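Local coordinates for uricase from Arthrobacter globiformis, a protein that catalyses the oxidation of uric acid to 5-hydroxyisourate, which is processed further to (S)-allantoin, in two crystal structures: PDB 2YZC (chain A, 1.88 Å), residues N18-A23 and V65-Q70; PDB 1VAX (chain B, 1.99 Å), residues N8-A13 and V55-Q60. Both blocks share one frame: the second was fitted to the first on N, CA, C and O of the twelve residues, RMSD 0.05 Å. Numbering follows each deposited sequence.

Structure 1 (2YZC); sequences NQYGKA and VATDTQ. With 1AL (allantoate ion), chain C.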
loop_
_atom_site.group_PDB
_atom_site.type_symbol
_atom_site.label_atom_id
_atom_site.label_comp_id
_atom_site.label_asym_id
_atom_site.label_seq_id
_atom_site.Cartn_x
_atom_site.Cartn_y
_atom_site.Cartn_z
ATOM N N ASN A 18 24.216 -16.096 4.645
ATOM C CA ASN A 18 24.056 -14.689 4.995
ATOM C C ASN A 18 24.445 -13.794 3.830
ATOM O O ASN A 18 25.215 -14.193 2.954
ATOM C CB ASN A 18 24.899 -14.350 6.234
ATOM C CG ASN A 18 26.396 -14.465 5.982
ATOM O OD1 ASN A 18 27.033 -13.520 5.519
ATOM N ND2 ASN A 18 26.960 -15.632 6.284
ATOM N N GLN A 19 23.891 -12.587 3.820
ATOM C CA GLN A 19 24.165 -11.612 2.773
ATOM C C GLN A 19 23.720 -10.246 3.269
ATOM O O GLN A 19 22.891 -10.144 4.166
ATOM C CB GLN A 19 23.418 -11.972 1.483
ATOM C CG GLN A 19 21.896 -12.064 1.627
ATOM C CD GLN A 19 21.220 -12.584 0.370
ATOM O OE1 GLN A 19 21.813 -13.348 -0.398
ATOM N NE2 GLN A 19 19.963 -12.193 0.165
ATOM N N TYR A 20 24.284 -9.193 2.698
ATOM C CA TYR A 20 23.920 -7.851 3.120
ATOM C C TYR A 20 24.274 -6.857 2.027
ATOM O O TYR A 20 25.148 -7.115 1.192
ATOM C CB TYR A 20 24.676 -7.461 4.390
ATOM C CG TYR A 20 26.073 -6.976 4.092
ATOM C CD1 TYR A 20 27.066 -7.859 3.666
ATOM C CD2 TYR A 20 26.378 -5.616 4.143
ATOM C CE1 TYR A 20 28.326 -7.396 3.288
ATOM C CE2 TYR A 20 27.626 -5.143 3.767
ATOM C CZ TYR A 20 28.597 -6.036 3.338
ATOM O OH TYR A 20 29.824 -5.558 2.942
ATOM N N GLY A 21 23.607 -5.709 2.049
ATOM C CA GLY A 21 23.894 -4.689 1.061
ATOM C C GLY A 21 22.887 -3.564 1.121
ATOM O O GLY A 21 22.196 -3.399 2.121
ATOM N N LYS A 22 22.806 -2.787 0.047
ATOM C CA LYS A 22 21.864 -1.679 -0.008
ATOM C C LYS A 22 20.693 -2.091 -0.882
ATOM O O LYS A 22 20.882 -2.573 -2.000
ATOM C CB LYS A 22 22.523 -0.434 -0.607
ATOM C CG LYS A 22 21.658 0.809 -0.478
ATOM C CD LYS A 22 21.623 1.308 0.965
ATOM C CE LYS A 22 22.876 2.120 1.290
ATOM N NZ LYS A 22 22.930 2.571 2.711
ATOM N N ALA A 23 19.485 -1.903 -0.371
ATOM C CA ALA A 23 18.292 -2.266 -1.120
ATOM C C ALA A 23 17.529 -1.040 -1.608
ATOM O O ALA A 23 17.568 0.025 -0.990
ATOM C CB ALA A 23 17.373 -3.126 -0.258
ATOM N N VAL A 65 32.138 -4.087 3.208
ATOM C CA VAL A 65 32.073 -2.997 2.247
ATOM C C VAL A 65 30.741 -2.322 2.586
ATOM O O VAL A 65 29.674 -2.916 2.405
ATOM C CB VAL A 65 32.027 -3.536 0.804
ATOM C CG1 VAL A 65 31.795 -2.396 -0.172
ATOM C CG2 VAL A 65 33.341 -4.258 0.476
ATOM N N ALA A 66 30.810 -1.097 3.092
ATOM C CA ALA A 66 29.618 -0.361 3.501
ATOM C C ALA A 66 28.474 -0.409 2.493
ATOM O O ALA A 66 28.696 -0.353 1.286
ATOM C CB ALA A 66 29.984 1.090 3.792
ATOM N N THR A 67 27.244 -0.519 2.989
ATOM C CA THR A 67 26.110 -0.543 2.082
ATOM C C THR A 67 26.092 0.822 1.393
ATOM O O THR A 67 25.708 0.931 0.238
ATOM C CB THR A 67 24.765 -0.811 2.826
ATOM O OG1 THR A 67 24.438 0.297 3.674
ATOM C CG2 THR A 67 24.874 -2.083 3.685
ATOM N N ASP A 68 26.534 1.861 2.100
ATOM C CA ASP A 68 26.571 3.204 1.516
ATOM C C ASP A 68 27.501 3.206 0.301
ATOM O O ASP A 68 27.237 3.878 -0.693
ATOM C CB ASP A 68 27.071 4.238 2.535
ATOM C CG ASP A 68 27.008 5.667 2.000
ATOM O OD1 ASP A 68 25.906 6.254 1.988
ATOM O OD2 ASP A 68 28.053 6.204 1.575
ATOM N N THR A 69 28.598 2.457 0.393
ATOM C CA THR A 69 29.555 2.370 -0.702
ATOM C C THR A 69 28.939 1.637 -1.886
ATOM O O THR A 69 29.171 1.996 -3.043
ATOM C CB THR A 69 30.828 1.626 -0.271
ATOM O OG1 THR A 69 31.469 2.360 0.777
ATOM C CG2 THR A 69 31.787 1.483 -1.447
ATOM N N GLN A 70 28.159 0.604 -1.593
ATOM C CA GLN A 70 27.500 -0.156 -2.641
ATOM C C GLN A 70 26.554 0.774 -3.384
ATOM O O GLN A 70 26.471 0.738 -4.610
ATOM C CB GLN A 70 26.745 -1.344 -2.042
ATOM C CG GLN A 70 27.687 -2.400 -1.460
ATOM C CD GLN A 70 26.967 -3.586 -0.853
ATOM O OE1 GLN A 70 26.096 -4.188 -1.483
ATOM N NE2 GLN A 70 27.340 -3.940 0.375
HETATM C C1 1AL C . 25.703 -1.789 9.036
HETATM O O2 1AL C . 25.854 -2.100 10.228
HETATM N N3 1AL C . 26.069 -2.611 8.012
HETATM N N4 1AL C . 25.129 -0.537 8.844
HETATM C C5 1AL C . 23.592 -0.387 6.694
HETATM O O6 1AL C . 23.284 -1.594 6.635
HETATM O O7 1AL C . 23.130 0.515 5.979
HETATM C C8 1AL C . 24.867 -0.041 7.503
HETATM C C9 1AL C . 26.505 0.871 5.912
HETATM O O10 1AL C . 26.584 1.837 5.120
HETATM N N11 1AL C . 27.083 -0.344 5.652
HETATM N N12 1AL C . 25.845 0.958 7.094
HETATM O O HOH W 1 23.819 5.128 3.485
#
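Val65 O is gripped by two donors: Tyr20 OH at 2.7 Å across the contact and, from its own segment, Gln70 NE2 at 3.3 Å. The Tyr20 ring and the Gln70 amide stand almost perpendicular, 86° apart; Gln70 OE1 rests on Gly21 CA and bonds to Ser46. Here strand 13-31, which also pairs with a strand of a second subunit, meets the start of helix 67-78. Lys22 bends at chi2 and chi3 (73° and 81°), bringing CE close to Thr67 O and NZ to Thr67 OG1 at 2.9 Å. Both are assigned to the charge relay, and Thr67 and Asp68 to urate binding. Thr67 turns CG2 to Gly21 O, while its OG1 donates to O7 of the allantoate at 2.7 Å. Asp68 N gives the ligand's O10 a 3.0 Å bond. A water accepts from Lys22 NZ and donates to Asp68 OD1, at 2.8 Å from each. Asp68 OD1 salt-bridges Lys71; His251 of the second subunit packs on Lys22 and, with Arg180 there, bonds the allantoate.

Comparison
The allantoate bound in structure 1 is not modelled in structure 2, and two hydrogen bonds thus have no counterpart among the atoms modelled there: Thr67(A) OG1 to O7 at 2.7 Å and Asp68(A) N to O10 at 3.0 Å. The contact of Ala66(A) CA with N11, 3.3 Å, goes as well, as does the looser approach of Lys22(A) NZ to O7. The protein hardly answers. The backbone coincides within the error, and Thr57(B), Lys12(B) and Asp58(B) keep the places of Thr67(A), Lys22(A) and Asp68(A). The bond Lys22(A) NZ to Thr67(A) OG1 recurs as Lys12(B) NZ to Thr57(B) OG1, 2.9 Å in both, and the water beside the lysine sits at the same place. Tyr10(B) OH bonds Val55(B) O as Tyr20(A) OH bonds Val65(A) O. Within the compared residues the same positions are thus found with and without a modelled allantoate, which may mean that this side of the pocket need not move to hold it. What differs is the partners: Thr57(B) OG1 retains its lysine, whereas Thr67(A) OG1 holds both lysine and ligand.

Structure 2 (1VAX); sequences NQYGKA and VATDTQ.
Two donors reach Val55 O: Tyr10 OH at 2.6 Å across the contact and, within its own segment, Gln60 NE2 through a weak bond of 3.3 Å. The planes of the Tyr10 ring and the Gln60 amide lie 87° apart, nearly perpendicular. Gln60 OE1 sits against Gly11 CA, its hydrogen-bond partner being Ser36. Further along the strand, the Lys12 chain bends at chi2 and chi3 (73° and 85°), which sets CE close to Thr57 O and carries NZ to Thr57 OG1 at 2.9 Å. These two are assigned to the charge relay, and Thr57 and Asp58 are also assigned to urate binding. Thr57 directs CG2 at Gly11 O, while OG1 takes the lysine's bond. A water accepts from Lys12 NZ and donates to Asp58 OD1, at 2.8 Å from each, so the lysine and the aspartate are joined through it. Asp58 OD1 forms a salt bridge with Lys61; His241 of the second subunit packs on Lys12.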
loop_
_atom_site.group_PDB
_atom_site.type_symbol
_atom_site.label_atom_id
_atom_site.label_comp_id
_atom_site.label_asym_id
_atom_site.label_seq_id
_atom_site.Cartn_x
_atom_site.Cartn_y
_atom_site.Cartn_z
ATOM N N ASN B 8 24.258 -16.041 4.685
ATOM C CA ASN B 8 24.083 -14.634 5.012
ATOM C C ASN B 8 24.465 -13.756 3.827
ATOM O O ASN B 8 25.232 -14.167 2.951
ATOM C CB ASN B 8 24.926 -14.268 6.242
ATOM C CG ASN B 8 26.424 -14.370 5.982
ATOM O OD1 ASN B 8 27.052 -13.411 5.536
ATOM N ND2 ASN B 8 26.996 -15.539 6.250
ATOM N N GLN B 9 23.901 -12.552 3.800
ATOM C CA GLN B 9 24.167 -11.580 2.742
ATOM C C GLN B 9 23.722 -10.220 3.253
ATOM O O GLN B 9 22.885 -10.127 4.147
ATOM C CB GLN B 9 23.400 -11.931 1.459
ATOM C CG GLN B 9 21.876 -11.970 1.621
ATOM C CD GLN B 9 21.170 -12.560 0.412
ATOM O OE1 GLN B 9 21.739 -13.373 -0.311
ATOM N NE2 GLN B 9 19.914 -12.170 0.201
ATOM N N TYR B 10 24.287 -9.164 2.694
ATOM C CA TYR B 10 23.917 -7.828 3.122
ATOM C C TYR B 10 24.284 -6.839 2.024
ATOM O O TYR B 10 25.169 -7.101 1.200
ATOM C CB TYR B 10 24.663 -7.454 4.406
ATOM C CG TYR B 10 26.056 -6.965 4.121
ATOM C CD1 TYR B 10 27.055 -7.849 3.718
ATOM C CD2 TYR B 10 26.348 -5.599 4.139
ATOM C CE1 TYR B 10 28.308 -7.388 3.329
ATOM C CE2 TYR B 10 27.596 -5.128 3.751
ATOM C CZ TYR B 10 28.569 -6.026 3.342
ATOM O OH TYR B 10 29.782 -5.558 2.901
ATOM N N GLY B 11 23.610 -5.695 2.027
ATOM C CA GLY B 11 23.890 -4.676 1.036
ATOM C C GLY B 11 22.869 -3.557 1.098
ATOM O O GLY B 11 22.154 -3.407 2.096
ATOM N N LYS B 12 22.795 -2.771 0.033
ATOM C CA LYS B 12 21.846 -1.668 -0.010
ATOM C C LYS B 12 20.681 -2.083 -0.882
ATOM O O LYS B 12 20.870 -2.562 -2.005
ATOM C CB LYS B 12 22.497 -0.407 -0.595
ATOM C CG LYS B 12 21.643 0.841 -0.438
ATOM C CD LYS B 12 21.629 1.330 1.014
ATOM C CE LYS B 12 22.842 2.213 1.299
ATOM N NZ LYS B 12 22.975 2.564 2.747
ATOM N N ALA B 13 19.473 -1.896 -0.370
ATOM C CA ALA B 13 18.288 -2.263 -1.129
ATOM C C ALA B 13 17.514 -1.048 -1.614
ATOM O O ALA B 13 17.532 0.019 -0.991
ATOM C CB ALA B 13 17.380 -3.153 -0.285
ATOM N N VAL B 55 32.184 -4.102 3.233
ATOM C CA VAL B 55 32.107 -3.037 2.249
ATOM C C VAL B 55 30.775 -2.368 2.597
ATOM O O VAL B 55 29.717 -2.990 2.498
ATOM C CB VAL B 55 32.053 -3.610 0.819
ATOM C CG1 VAL B 55 31.782 -2.498 -0.178
ATOM C CG2 VAL B 55 33.378 -4.297 0.486
ATOM N N ALA B 56 30.838 -1.113 3.030
ATOM C CA ALA B 56 29.650 -0.371 3.446
ATOM C C ALA B 56 28.474 -0.429 2.469
ATOM O O ALA B 56 28.665 -0.398 1.253
ATOM C CB ALA B 56 30.028 1.083 3.719
ATOM N N THR B 57 27.256 -0.524 3.003
ATOM C CA THR B 57 26.076 -0.552 2.137
ATOM C C THR B 57 26.040 0.803 1.423
ATOM O O THR B 57 25.598 0.909 0.288
ATOM C CB THR B 57 24.750 -0.766 2.946
ATOM O OG1 THR B 57 24.521 0.343 3.819
ATOM C CG2 THR B 57 24.831 -2.040 3.795
ATOM N N ASP B 58 26.533 1.839 2.097
ATOM C CA ASP B 58 26.565 3.182 1.520
ATOM C C ASP B 58 27.496 3.195 0.306
ATOM O O ASP B 58 27.239 3.886 -0.685
ATOM C CB ASP B 58 27.066 4.194 2.560
ATOM C CG ASP B 58 26.986 5.629 2.068
ATOM O OD1 ASP B 58 25.874 6.197 2.053
ATOM O OD2 ASP B 58 28.033 6.189 1.684
ATOM N N THR B 59 28.582 2.431 0.399
ATOM C CA THR B 59 29.555 2.342 -0.680
ATOM C C THR B 59 28.940 1.626 -1.868
ATOM O O THR B 59 29.172 2.001 -3.020
ATOM C CB THR B 59 30.825 1.577 -0.232
ATOM O OG1 THR B 59 31.488 2.314 0.802
ATOM C CG2 THR B 59 31.782 1.391 -1.404
ATOM N N GLN B 60 28.156 0.588 -1.587
ATOM C CA GLN B 60 27.515 -0.161 -2.653
ATOM C C GLN B 60 26.565 0.769 -3.395
ATOM O O GLN B 60 26.503 0.757 -4.623
ATOM C CB GLN B 60 26.778 -1.372 -2.079
ATOM C CG GLN B 60 27.736 -2.393 -1.466
ATOM C CD GLN B 60 27.034 -3.613 -0.899
ATOM O OE1 GLN B 60 26.222 -4.248 -1.577
ATOM N NE2 GLN B 60 27.352 -3.954 0.350
HETATM O O HOH W 2 23.782 5.078 3.549
#